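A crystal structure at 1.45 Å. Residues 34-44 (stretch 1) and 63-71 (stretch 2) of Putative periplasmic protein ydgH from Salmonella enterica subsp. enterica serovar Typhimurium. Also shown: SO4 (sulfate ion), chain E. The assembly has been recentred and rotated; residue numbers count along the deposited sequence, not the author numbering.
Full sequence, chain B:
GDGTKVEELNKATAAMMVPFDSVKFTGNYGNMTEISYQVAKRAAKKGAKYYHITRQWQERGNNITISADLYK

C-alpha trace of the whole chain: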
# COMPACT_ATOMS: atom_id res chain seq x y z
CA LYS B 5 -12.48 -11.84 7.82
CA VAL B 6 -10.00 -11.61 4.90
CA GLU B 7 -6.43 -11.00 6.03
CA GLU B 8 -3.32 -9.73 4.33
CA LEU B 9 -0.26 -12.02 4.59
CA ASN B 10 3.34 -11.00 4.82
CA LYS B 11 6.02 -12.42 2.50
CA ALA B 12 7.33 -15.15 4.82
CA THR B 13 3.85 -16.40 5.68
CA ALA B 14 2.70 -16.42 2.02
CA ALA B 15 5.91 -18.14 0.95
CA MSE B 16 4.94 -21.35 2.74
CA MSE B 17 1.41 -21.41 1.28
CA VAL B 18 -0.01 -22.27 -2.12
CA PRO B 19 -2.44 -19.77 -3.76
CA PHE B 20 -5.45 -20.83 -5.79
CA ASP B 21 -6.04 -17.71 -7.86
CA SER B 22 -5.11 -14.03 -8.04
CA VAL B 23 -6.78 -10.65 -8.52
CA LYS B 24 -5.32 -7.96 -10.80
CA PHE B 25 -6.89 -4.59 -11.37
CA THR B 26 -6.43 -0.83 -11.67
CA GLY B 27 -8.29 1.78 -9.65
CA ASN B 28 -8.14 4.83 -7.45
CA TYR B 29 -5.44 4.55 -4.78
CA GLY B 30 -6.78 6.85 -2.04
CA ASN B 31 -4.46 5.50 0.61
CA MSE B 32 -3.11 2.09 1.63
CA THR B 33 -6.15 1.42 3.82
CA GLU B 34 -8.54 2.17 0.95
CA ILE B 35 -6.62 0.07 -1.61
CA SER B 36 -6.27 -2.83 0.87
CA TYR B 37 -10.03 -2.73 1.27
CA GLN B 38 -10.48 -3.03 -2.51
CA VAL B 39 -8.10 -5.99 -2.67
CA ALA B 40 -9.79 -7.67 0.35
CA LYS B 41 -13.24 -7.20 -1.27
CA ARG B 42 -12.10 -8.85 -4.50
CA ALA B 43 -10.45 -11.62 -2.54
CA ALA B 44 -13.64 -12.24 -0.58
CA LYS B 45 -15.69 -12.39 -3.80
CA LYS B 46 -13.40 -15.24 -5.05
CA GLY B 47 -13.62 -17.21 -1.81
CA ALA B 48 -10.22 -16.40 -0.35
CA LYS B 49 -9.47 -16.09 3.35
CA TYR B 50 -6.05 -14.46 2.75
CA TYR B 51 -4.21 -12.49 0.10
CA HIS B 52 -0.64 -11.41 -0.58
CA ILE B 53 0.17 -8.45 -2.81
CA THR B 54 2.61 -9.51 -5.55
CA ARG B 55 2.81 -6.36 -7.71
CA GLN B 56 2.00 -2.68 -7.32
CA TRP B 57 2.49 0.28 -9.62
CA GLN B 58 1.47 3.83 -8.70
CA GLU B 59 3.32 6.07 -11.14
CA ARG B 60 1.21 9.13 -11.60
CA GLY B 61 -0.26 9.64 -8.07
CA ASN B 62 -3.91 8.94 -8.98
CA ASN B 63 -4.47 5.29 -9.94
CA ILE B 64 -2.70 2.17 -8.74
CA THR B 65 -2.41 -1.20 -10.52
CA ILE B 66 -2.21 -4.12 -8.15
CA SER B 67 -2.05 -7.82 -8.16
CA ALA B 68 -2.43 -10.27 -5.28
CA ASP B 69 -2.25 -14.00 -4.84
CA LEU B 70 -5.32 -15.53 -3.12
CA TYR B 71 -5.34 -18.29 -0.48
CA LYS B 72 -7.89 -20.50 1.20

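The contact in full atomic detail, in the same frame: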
# COMPACT_ATOMS: atom_id res chain seq x y z
N GLU B 34 -7.48 2.24 1.96
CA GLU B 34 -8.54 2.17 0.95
C GLU B 34 -8.22 1.14 -0.15
O GLU B 34 -9.10 0.36 -0.55
CB GLU B 34 -8.83 3.59 0.41
CG GLU B 34 -9.39 4.57 1.51
CD GLU B 34 -9.67 6.02 1.06
OE1 GLU B 34 -9.56 6.30 -0.16
OE2 GLU B 34 -10.01 6.88 1.95
N ILE B 35 -6.98 1.08 -0.62
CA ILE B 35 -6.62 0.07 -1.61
C ILE B 35 -6.64 -1.36 -1.03
O ILE B 35 -7.05 -2.29 -1.73
CB ILE B 35 -5.30 0.39 -2.41
CG1 ILE B 35 -5.24 -0.45 -3.68
CG2 ILE B 35 -4.08 0.28 -1.55
CD1 ILE B 35 -6.43 -0.23 -4.64
N SER B 36 -6.19 -1.54 0.22
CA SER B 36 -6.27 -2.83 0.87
C SER B 36 -7.70 -3.32 0.97
O SER B 36 -7.96 -4.51 0.76
CB SER B 36 -5.67 -2.77 2.27
OG SER B 36 -4.27 -2.49 2.23
N TYR B 37 -8.62 -2.41 1.25
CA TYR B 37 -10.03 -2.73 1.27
C TYR B 37 -10.52 -3.24 -0.09
O TYR B 37 -11.28 -4.20 -0.15
CB TYR B 37 -10.81 -1.49 1.74
CG TYR B 37 -12.30 -1.66 1.71
CD1 TYR B 37 -12.98 -2.24 2.77
CD2 TYR B 37 -13.04 -1.27 0.60
CE1 TYR B 37 -14.37 -2.40 2.74
CE2 TYR B 37 -14.42 -1.42 0.55
CZ TYR B 37 -15.08 -2.01 1.62
OH TYR B 37 -16.47 -2.16 1.60
N GLN B 38 -10.09 -2.60 -1.17
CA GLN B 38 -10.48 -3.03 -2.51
C GLN B 38 -9.92 -4.41 -2.82
O GLN B 38 -10.63 -5.24 -3.38
CB GLN B 38 -10.04 -2.03 -3.59
CG GLN B 38 -10.74 -0.66 -3.47
CD GLN B 38 -12.24 -0.75 -3.66
OE1 GLN B 38 -12.72 -1.53 -4.47
NE2 GLN B 38 -12.99 0.03 -2.89
N VAL B 39 -8.67 -4.66 -2.46
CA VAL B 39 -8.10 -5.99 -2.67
C VAL B 39 -8.84 -7.05 -1.83
O VAL B 39 -9.24 -8.09 -2.35
CB VAL B 39 -6.59 -6.00 -2.36
CG1 VAL B 39 -6.03 -7.41 -2.54
CG2 VAL B 39 -5.83 -5.01 -3.28
N ALA B 40 -9.10 -6.74 -0.57
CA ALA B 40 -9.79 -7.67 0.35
C ALA B 40 -11.18 -8.01 -0.19
O ALA B 40 -11.61 -9.15 -0.10
CB ALA B 40 -9.88 -7.07 1.75
N LYS B 41 -11.90 -7.01 -0.70
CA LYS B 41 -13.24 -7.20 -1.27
C LYS B 41 -13.19 -8.17 -2.46
O LYS B 41 -14.03 -9.09 -2.57
CB LYS B 41 -13.91 -5.85 -1.66
CG LYS B 41 -15.25 -6.00 -2.38
CD LYS B 41 -15.80 -4.68 -2.88
CE LYS B 41 -16.04 -3.74 -1.74
NZ LYS B 41 -16.74 -2.53 -2.20
N ARG B 42 -12.23 -7.99 -3.33
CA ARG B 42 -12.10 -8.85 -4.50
C ARG B 42 -11.68 -10.25 -4.11
O ARG B 42 -12.11 -11.23 -4.72
CB ARG B 42 -11.13 -8.24 -5.50
CG ARG B 42 -11.71 -7.01 -6.23
CD ARG B 42 -10.65 -6.16 -6.86
NE ARG B 42 -11.11 -4.98 -7.59
CZ ARG B 42 -11.33 -4.92 -8.90
NH1 ARG B 42 -11.23 -6.01 -9.67
NH2 ARG B 42 -11.70 -3.77 -9.44
N ALA B 43 -10.86 -10.33 -3.08
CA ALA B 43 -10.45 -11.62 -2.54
C ALA B 43 -11.66 -12.36 -1.97
O ALA B 43 -11.86 -13.55 -2.19
CB ALA B 43 -9.36 -11.42 -1.44
N ALA B 44 -12.44 -11.63 -1.18
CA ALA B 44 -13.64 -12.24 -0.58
C ALA B 44 -14.58 -12.73 -1.68
O ALA B 44 -15.21 -13.76 -1.51
CB ALA B 44 -14.37 -11.25 0.33
N ASN B 63 -4.05 6.69 -9.88
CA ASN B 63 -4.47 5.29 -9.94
C ASN B 63 -3.30 4.42 -9.52
O ASN B 63 -2.12 4.80 -9.56
CB ASN B 63 -4.98 4.88 -11.33
CG ASN B 63 -6.32 5.53 -11.71
OD1 ASN B 63 -7.25 5.58 -10.90
ND2 ASN B 63 -6.41 6.03 -12.94
N ILE B 64 -3.66 3.22 -9.10
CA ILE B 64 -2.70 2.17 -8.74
C ILE B 64 -3.14 0.89 -9.45
O ILE B 64 -4.33 0.65 -9.58
CB ILE B 64 -2.61 2.01 -7.18
CG1 ILE B 64 -1.52 1.05 -6.82
CG2 ILE B 64 -3.95 1.64 -6.55
CD1 ILE B 64 -1.15 0.98 -5.34
N THR B 65 -2.19 0.14 -9.97
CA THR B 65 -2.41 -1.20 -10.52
C THR B 65 -1.80 -2.18 -9.55
O THR B 65 -0.70 -2.00 -9.09
CB THR B 65 -1.77 -1.30 -11.93
OG1 THR B 65 -2.44 -0.39 -12.80
CG2 THR B 65 -1.89 -2.69 -12.49
N ILE B 66 -2.59 -3.18 -9.18
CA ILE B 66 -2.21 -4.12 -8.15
C ILE B 66 -2.53 -5.51 -8.57
O ILE B 66 -3.57 -5.74 -9.18
CB ILE B 66 -3.11 -3.90 -6.91
CG1 ILE B 66 -2.62 -2.75 -6.09
CG2 ILE B 66 -3.16 -5.16 -5.99
CD1 ILE B 66 -1.93 -3.19 -4.77
N SER B 67 -1.67 -6.43 -8.12
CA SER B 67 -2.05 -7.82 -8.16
C SER B 67 -1.74 -8.48 -6.82
O SER B 67 -0.83 -8.08 -6.11
CB SER B 67 -1.33 -8.55 -9.25
OG SER B 67 0.03 -8.60 -9.03
N ALA B 68 -2.53 -9.51 -6.52
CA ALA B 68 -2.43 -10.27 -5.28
C ALA B 68 -2.77 -11.72 -5.49
O ALA B 68 -3.75 -12.06 -6.15
CB ALA B 68 -3.36 -9.69 -4.20
N ASP B 69 -1.95 -12.57 -4.91
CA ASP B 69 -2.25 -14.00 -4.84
C ASP B 69 -3.33 -14.21 -3.75
O ASP B 69 -3.32 -13.51 -2.72
CB ASP B 69 -1.01 -14.77 -4.44
CG ASP B 69 -0.03 -15.02 -5.55
OD1 ASP B 69 -0.42 -15.01 -6.73
OD2 ASP B 69 1.16 -15.32 -5.20
N LEU B 70 -4.24 -15.16 -4.01
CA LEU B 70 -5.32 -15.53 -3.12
C LEU B 70 -5.11 -16.91 -2.51
O LEU B 70 -4.70 -17.82 -3.19
CB LEU B 70 -6.62 -15.52 -3.86
CG LEU B 70 -7.07 -14.22 -4.52
CD1 LEU B 70 -8.50 -14.42 -5.05
CD2 LEU B 70 -6.94 -13.02 -3.62
N TYR B 71 -5.50 -17.05 -1.24
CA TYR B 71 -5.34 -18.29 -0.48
C TYR B 71 -6.62 -18.64 0.28
O TYR B 71 -7.33 -17.76 0.83
CB TYR B 71 -4.20 -18.18 0.54
CG TYR B 71 -2.89 -17.76 -0.02
CD1 TYR B 71 -1.88 -18.67 -0.29
CD2 TYR B 71 -2.64 -16.39 -0.29
CE1 TYR B 71 -0.66 -18.25 -0.83
CE2 TYR B 71 -1.47 -15.99 -0.83
CZ TYR B 71 -0.47 -16.90 -1.07
OH TYR B 71 0.73 -16.48 -1.63
S SO4 E . -2.83 7.27 -14.25
O1 SO4 E . -1.63 6.43 -14.17
O2 SO4 E . -3.54 7.19 -12.96
O3 SO4 E . -2.45 8.66 -14.49
O4 SO4 E . -3.72 6.82 -15.32

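Residues 34-44 form a helical segment within a longer helix, and residues 63-71 form a β-strand of the same chain. The two run in broadly the same direction, their axes crossing at -41° and approaching to 9.6 Å, a spacing that leaves room for one layer of side chains between the backbones. Within the helix the i to i+4 hydrogen bonds are regular: Val 39 N donates to Ile 35 O at 3.0 Å, Ala 43 N to Val 39 O at 2.9 Å, and Ala 44 N to Ala 40 O at 2.8 Å. The backbones draw together along their length, from 8.4 Å between Ile 35 CA and Ile 64 CA, through 7.6 Å between Val 39 CA and Ala 68 CA, to 6.5 Å between Ala 43 CA and Leu 70 CA.

No hydrogen bond links the two stretches; the contact is apolar and buries 287 Å² in total. Ile 35, Val 39 and Ala 43, spaced four residues apart and so roughly one helical turn, supply the helix side of it. The strand answers with every second residue, Ile 64, Ile 66, Ala 68 and Leu 70, because alternate side chains of an extended chain fall on the same face.

At the first end, Ile 35 (chi1 t, chi2 p) reaches both strand isoleucines: its CD1 lies 3.6 Å from Ile 64 CG2, and its CG1 lies 4.2 Å from Ile 66 CG1. One turn on, Val 39 (chi1 t) spans the next pair, with CG2 3.8 Å from Ile 66 CG2 and CG1 3.9 Å from Ala 68 CB. Its two methyls thus meet different strand residues, and Ile 66 in turn touches both Ile 35 and Val 39. Where the backbones are nearest, the small side chain of Ala 43 points sideways rather than straight at the strand, yet its CB still meets Leu 70 CD2 at 3.6 Å. Leu 70 (chi1 m, chi2 t) supplies the bulk in this pair. These are van der Waals contacts between hydrocarbon groups, favoured by the exclusion of water.

The alternate strand residues Thr 65 and Ser 67 direct their CA-to-CB bonds away from the helix, and their hydroxyls are hydrogen-bonded elsewhere in the structure. On the helix, Ser 36, Ala 40 and Ala 44 likewise point away from the strand. At the start of the strand, Asn 63 N donates a hydrogen bond to sulfate O2 at 3.2 Å; the ion probably comes from the crystallisation liquor.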